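Local coordinates for histidine triad (HIT) protein (Marinobacter aquaeolei, PDB 3OHE) that belongs to the histidine triad (HIT) family, is probably a hydrolase or transferase acting on nucleotide-like substrates, and binds calcium in the crystal, at residues 35-40 / 56-61; 93-98 / 107-112. All coordinates share one frame; numbering follows the deposited sequence.

Interaction 1. Residues 35-40 / 56-61. With CA (calcium ion), chain D.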
# COMPACT_ATOMS: atom_id res chain seq x y z
N VAL A 35 -8.01 6.52 -7.33
CA VAL A 35 -7.69 7.87 -6.86
C VAL A 35 -6.32 7.84 -6.18
O VAL A 35 -6.02 6.90 -5.40
CB VAL A 35 -8.78 8.39 -5.91
CG1 VAL A 35 -8.39 9.73 -5.27
CG2 VAL A 35 -10.13 8.51 -6.65
N ILE A 36 -5.52 8.89 -6.43
CA ILE A 36 -4.18 9.00 -5.93
C ILE A 36 -4.12 10.20 -5.00
O ILE A 36 -4.61 11.28 -5.36
CB ILE A 36 -3.20 9.12 -7.11
CG1 ILE A 36 -3.32 7.89 -8.02
CG2 ILE A 36 -1.76 9.29 -6.61
CD1 ILE A 36 -2.47 7.96 -9.25
N LEU A 37 -3.53 10.02 -3.82
CA LEU A 37 -3.20 11.14 -2.92
C LEU A 37 -1.73 11.45 -3.05
O LEU A 37 -0.89 10.55 -2.89
CB LEU A 37 -3.51 10.80 -1.46
CG LEU A 37 -4.97 10.62 -1.09
CD1 LEU A 37 -5.07 10.26 0.40
CD2 LEU A 37 -5.76 11.87 -1.42
N VAL A 38 -1.41 12.71 -3.35
CA VAL A 38 -0.02 13.15 -3.49
C VAL A 38 0.24 14.22 -2.42
O VAL A 38 -0.20 15.37 -2.56
CB VAL A 38 0.31 13.73 -4.85
CG1 VAL A 38 1.83 13.93 -4.97
CG2 VAL A 38 -0.21 12.81 -5.99
N PRO A 39 0.96 13.88 -1.33
CA PRO A 39 1.25 14.88 -0.31
C PRO A 39 2.08 16.03 -0.92
O PRO A 39 3.06 15.77 -1.62
CB PRO A 39 2.06 14.11 0.74
CG PRO A 39 1.75 12.72 0.51
CD PRO A 39 1.43 12.54 -0.93
N ARG A 40 1.66 17.26 -0.63
CA ARG A 40 2.31 18.44 -1.21
C ARG A 40 3.54 18.82 -0.37
O ARG A 40 3.60 19.88 0.24
CB ARG A 40 1.35 19.61 -1.30
CG ARG A 40 0.23 19.42 -2.31
CD ARG A 40 -0.57 20.71 -2.48
NE ARG A 40 -1.27 20.99 -1.25
CZ ARG A 40 -2.45 20.45 -0.95
NH1 ARG A 40 -3.15 19.81 -1.88
NH2 ARG A 40 -2.99 20.59 0.23
N GLN A 56 0.75 10.87 9.96
CA GLN A 56 -0.55 10.65 10.59
C GLN A 56 -1.69 11.39 9.86
O GLN A 56 -2.78 10.87 9.78
CB GLN A 56 -0.51 11.04 12.07
CG GLN A 56 0.33 10.08 12.92
CD GLN A 56 0.24 10.39 14.39
OE1 GLN A 56 -0.22 11.49 14.78
NE2 GLN A 56 0.63 9.43 15.23
N ARG A 57 -1.42 12.55 9.29
CA ARG A 57 -2.41 13.21 8.47
C ARG A 57 -2.69 12.44 7.19
O ARG A 57 -3.86 12.30 6.79
CB ARG A 57 -2.01 14.66 8.17
CG ARG A 57 -3.02 15.43 7.32
CD ARG A 57 -4.30 15.71 8.07
NE ARG A 57 -5.36 16.09 7.14
CZ ARG A 57 -6.59 16.37 7.53
NH1 ARG A 57 -6.89 16.51 8.82
NH2 ARG A 57 -7.51 16.57 6.61
N LEU A 58 -1.65 11.94 6.55
CA LEU A 58 -1.84 11.13 5.36
C LEU A 58 -2.68 9.89 5.67
O LEU A 58 -3.56 9.52 4.90
CB LEU A 58 -0.49 10.70 4.77
CG LEU A 58 -0.53 9.87 3.48
CD1 LEU A 58 -1.33 10.59 2.37
CD2 LEU A 58 0.90 9.55 3.07
N LEU A 59 -2.40 9.23 6.79
CA LEU A 59 -3.19 8.09 7.21
C LEU A 59 -4.65 8.46 7.41
O LEU A 59 -5.56 7.76 6.96
CB LEU A 59 -2.61 7.50 8.51
CG LEU A 59 -3.45 6.47 9.24
CD1 LEU A 59 -3.62 5.18 8.42
CD2 LEU A 59 -2.82 6.18 10.66
N PHE A 60 -4.90 9.56 8.12
CA PHE A 60 -6.29 10.03 8.33
C PHE A 60 -6.99 10.19 6.98
O PHE A 60 -8.12 9.71 6.78
CB PHE A 60 -6.32 11.35 9.12
CG PHE A 60 -7.65 11.99 9.11
CD1 PHE A 60 -8.67 11.52 9.90
CD2 PHE A 60 -7.95 13.00 8.20
CE1 PHE A 60 -9.94 12.13 9.85
CE2 PHE A 60 -9.21 13.58 8.12
CZ PHE A 60 -10.20 13.12 8.95
N GLU A 61 -6.34 10.89 6.06
CA GLU A 61 -6.94 11.18 4.75
C GLU A 61 -7.15 9.90 3.95
O GLU A 61 -8.20 9.72 3.32
CB GLU A 61 -6.09 12.19 3.96
CG GLU A 61 -6.08 13.56 4.66
CD GLU A 61 -5.35 14.65 3.88
OE1 GLU A 61 -4.86 14.33 2.79
OE2 GLU A 61 -5.30 15.82 4.35
CA CA D . -1.05 13.24 16.17
O HOH W 1 -0.74 11.07 17.54
O HOH W 2 1.16 13.17 17.48
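On the face of the antiparallel HIT sheet that helix 52-72 packs against, Leu37 and Pro39 near the end of strand 34-39 meet Leu58 and Glu61 of the helix. The two segments run nearly antiparallel (161°), their axes 10.5 Å apart at closest approach, and no hydrogen bond joins them. One methyl of Leu37 does most of the reaching: CD1 lies 4.2 Å from Leu58 CD1 and 4.1 Å from Glu61 C, beside the CB of the same glutamate. Leu58 starts off beside the strand rather than at it, but with CG set opposite its backbone N (chi1 -178°) the branch swings inward. Both methyls then face the ring tip of Pro39 from one side, Pro39 CG lying 4.2 Å from Leu58 CD2. Further along the same layer, Leu37 also packs on Leu65 of the helix.

Glu61 gives this packing its backbone carbonyl carbon and CB, while the rest of its side chain runs on, extended, to polar partners. Its OE2 takes both side-on nitrogens of Arg57, one turn earlier: NE at 2.8 Å, with a fairly straight N-H...O angle of 159°, and NH2 at 3.2 Å. The oxygen lies in the guanidinium plane, and Phe60 CD2 sits 3.6 Å above that plane, over the centre of the Arg57 group. Ser19 OG bonds Glu61 OE1, and Leu21 N bonds OE2.

On the outer side of the helix, Gln56 OE1 binds a calcium ion at 2.4 Å, together with two waters and Glu53; Gln56 also packs on Gln56 of the second subunit. Strand and helix thus meet through carbon atoms alone, while the buried carboxylate beside them has several donors, which probably favour its ionised form.

Interaction 2. Residues 93-98 / 107-112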
# COMPACT_ATOMS: atom_id res chain seq x y z
N HIS A 93 -1.90 5.14 -3.99
CA HIS A 93 -2.99 4.59 -4.82
C HIS A 93 -4.11 4.06 -3.97
O HIS A 93 -3.86 3.36 -3.00
CB HIS A 93 -2.47 3.41 -5.66
CG HIS A 93 -1.37 3.76 -6.60
ND1 HIS A 93 -1.61 4.38 -7.80
CD2 HIS A 93 -0.05 3.51 -6.53
CE1 HIS A 93 -0.46 4.52 -8.43
NE2 HIS A 93 0.51 4.01 -7.68
N HIS A 94 -5.35 4.37 -4.37
CA HIS A 94 -6.57 3.84 -3.75
C HIS A 94 -7.48 3.33 -4.87
O HIS A 94 -7.98 4.12 -5.66
CB HIS A 94 -7.31 4.94 -2.96
CG HIS A 94 -6.48 5.59 -1.91
ND1 HIS A 94 -5.50 6.50 -2.20
CD2 HIS A 94 -6.47 5.43 -0.58
CE1 HIS A 94 -4.92 6.87 -1.07
NE2 HIS A 94 -5.49 6.24 -0.06
N ILE A 95 -7.60 2.00 -4.95
CA ILE A 95 -8.28 1.37 -6.09
C ILE A 95 -9.43 0.51 -5.56
O ILE A 95 -9.22 -0.36 -4.72
CB ILE A 95 -7.32 0.52 -6.92
CG1 ILE A 95 -6.04 1.30 -7.27
CG2 ILE A 95 -8.03 0.02 -8.19
CD1 ILE A 95 -4.94 0.48 -7.87
N VAL A 96 -10.65 0.81 -6.00
CA VAL A 96 -11.81 -0.02 -5.67
C VAL A 96 -11.82 -1.25 -6.57
O VAL A 96 -11.72 -1.13 -7.78
CB VAL A 96 -13.13 0.77 -5.82
CG1 VAL A 96 -14.32 -0.15 -5.52
CG2 VAL A 96 -13.15 1.98 -4.95
N ARG A 97 -11.92 -2.41 -5.94
CA ARG A 97 -11.95 -3.68 -6.67
C ARG A 97 -13.31 -4.37 -6.53
O ARG A 97 -14.01 -4.19 -5.51
CB ARG A 97 -10.87 -4.64 -6.13
CG ARG A 97 -9.48 -4.07 -6.16
CD ARG A 97 -9.00 -3.69 -7.55
NE ARG A 97 -9.08 -4.81 -8.48
CZ ARG A 97 -8.14 -5.73 -8.64
NH1 ARG A 97 -7.03 -5.69 -7.95
NH2 ARG A 97 -8.33 -6.72 -9.50
N TYR A 98 -13.63 -5.16 -7.54
CA TYR A 98 -14.86 -5.93 -7.58
C TYR A 98 -14.50 -7.35 -7.99
O TYR A 98 -13.67 -7.55 -8.85
CB TYR A 98 -15.85 -5.37 -8.60
CG TYR A 98 -16.17 -3.91 -8.44
CD1 TYR A 98 -17.21 -3.49 -7.64
CD2 TYR A 98 -15.46 -2.95 -9.11
CE1 TYR A 98 -17.50 -2.13 -7.51
CE2 TYR A 98 -15.73 -1.63 -9.00
CZ TYR A 98 -16.77 -1.21 -8.22
OH TYR A 98 -17.03 0.14 -8.12
N PRO A 107 -3.46 -8.03 -9.07
CA PRO A 107 -3.31 -6.59 -9.03
C PRO A 107 -3.67 -5.96 -10.37
O PRO A 107 -3.64 -6.63 -11.42
CB PRO A 107 -1.82 -6.41 -8.72
CG PRO A 107 -1.16 -7.69 -9.20
CD PRO A 107 -2.16 -8.75 -9.04
N VAL A 108 -4.00 -4.68 -10.35
CA VAL A 108 -4.39 -3.99 -11.56
C VAL A 108 -3.22 -3.51 -12.39
O VAL A 108 -3.36 -3.40 -13.63
CB VAL A 108 -5.35 -2.79 -11.28
CG1 VAL A 108 -6.57 -3.24 -10.45
CG2 VAL A 108 -4.62 -1.60 -10.67
N TRP A 109 -2.07 -3.20 -11.79
CA TRP A 109 -1.01 -2.45 -12.51
C TRP A 109 -0.36 -3.24 -13.66
O TRP A 109 0.33 -4.22 -13.39
CB TRP A 109 0.09 -1.98 -11.52
CG TRP A 109 -0.43 -1.16 -10.37
CD1 TRP A 109 -0.73 0.17 -10.37
CD2 TRP A 109 -0.69 -1.64 -9.05
NE1 TRP A 109 -1.19 0.55 -9.13
CE2 TRP A 109 -1.16 -0.54 -8.30
CE3 TRP A 109 -0.56 -2.88 -8.42
CZ2 TRP A 109 -1.51 -0.65 -6.97
CZ3 TRP A 109 -0.90 -2.98 -7.09
CH2 TRP A 109 -1.38 -1.88 -6.38
N GLY A 110 -0.58 -2.83 -14.93
CA GLY A 110 -0.01 -3.51 -16.11
C GLY A 110 -0.84 -4.66 -16.65
O GLY A 110 -0.38 -5.36 -17.56
N LYS A 111 -2.05 -4.88 -16.13
CA LYS A 111 -2.94 -5.92 -16.66
C LYS A 111 -3.34 -5.67 -18.13
O LYS A 111 -3.33 -6.60 -18.95
CB LYS A 111 -4.22 -6.04 -15.80
CG LYS A 111 -5.29 -7.01 -16.35
CD LYS A 111 -4.90 -8.48 -16.16
CE LYS A 111 -5.97 -9.39 -16.76
NZ LYS A 111 -5.89 -10.81 -16.29
N GLN A 112 -3.72 -4.44 -18.45
CA GLN A 112 -4.18 -4.11 -19.81
C GLN A 112 -4.05 -2.61 -20.03
O GLN A 112 -3.87 -1.85 -19.09
CB GLN A 112 -5.61 -4.61 -20.01
CG GLN A 112 -6.61 -4.16 -18.92
CD GLN A 112 -7.87 -4.99 -18.94
OE1 GLN A 112 -7.83 -6.21 -18.73
NE2 GLN A 112 -9.00 -4.35 -19.20
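Arg97 NH1 is gripped by Gly106 O and Asn79 OD1, and NE of the same side chain forms a salt bridge with Asp101 OD2. Held in this way, the guanidinium offers one face to Val108: CG1 lies 3.3 Å above its plane, displaced toward the rim, and 3.5 Å from Arg97 CZ. Bends at chi2 (-60°) and chi3 fold the arginine chain; it and the valine side chain slide past each other in opposite directions, and Arg97 NH1 comes to 4.0 Å from Pro107 CA. Were Arg97 an alanine, Asp101 would probably lose its charged mate, Gly106 O and Asn79 OD1 the donor NH1, and a gap would be likely to open beside Val108 CG1.

Arg97, Ile95 and His93 project from strand 92-97 on the sheet face turned away from helix 52-72. The strand follows Gln89 and His91 in what reads as a histidine-triad motif with glutamine at its first position; His93 would be the third. The covering loop turns back through a type II turn from Val108 to Lys111, closed by Lys111 N to Val108 O at 3.2 Å, with Gly110 at positive phi (87°).

Next to Arg97 on this face, Ile95 CD1 meets Val108 CG2 tip to tip at 3.5 Å and also touches Trp109 CZ2 at 3.7 Å. The indole then forms a T-shaped stack on His93, edge to face, with planes at 64°. Its NE1 stands 3.9 Å above the centre of the imidazole, while His93 ND1 is hydrogen-bonded to Trp34 NE1. Trp109 also packs against Pro107 of the second subunit.

Overall arrangement
Interactions 1 and 2 lie on opposite sides of the chain's centre, about 19 Å apart between centres, and use opposite faces of one sheet in which strands 34-39 and 92-97 are neighbours. Among the bonds between the strands is a probable one from His94 N to Val35 O (2.8 Å). Leu37 CD1 packs on His94 CE1 at 3.7 Å; Ile36 CG1 approaches His93 ND1 at 3.9 Å, beside the probable triad site. The His93 side chain is about 8 Å from that of Thr13, a calcium ligand, and about 14 Å from a calcium ion other than the one on Gln56. Interaction 1 reaches the second subunit through Gln56 and Leu59, interaction 2 through Arg97, Pro107 and Trp109.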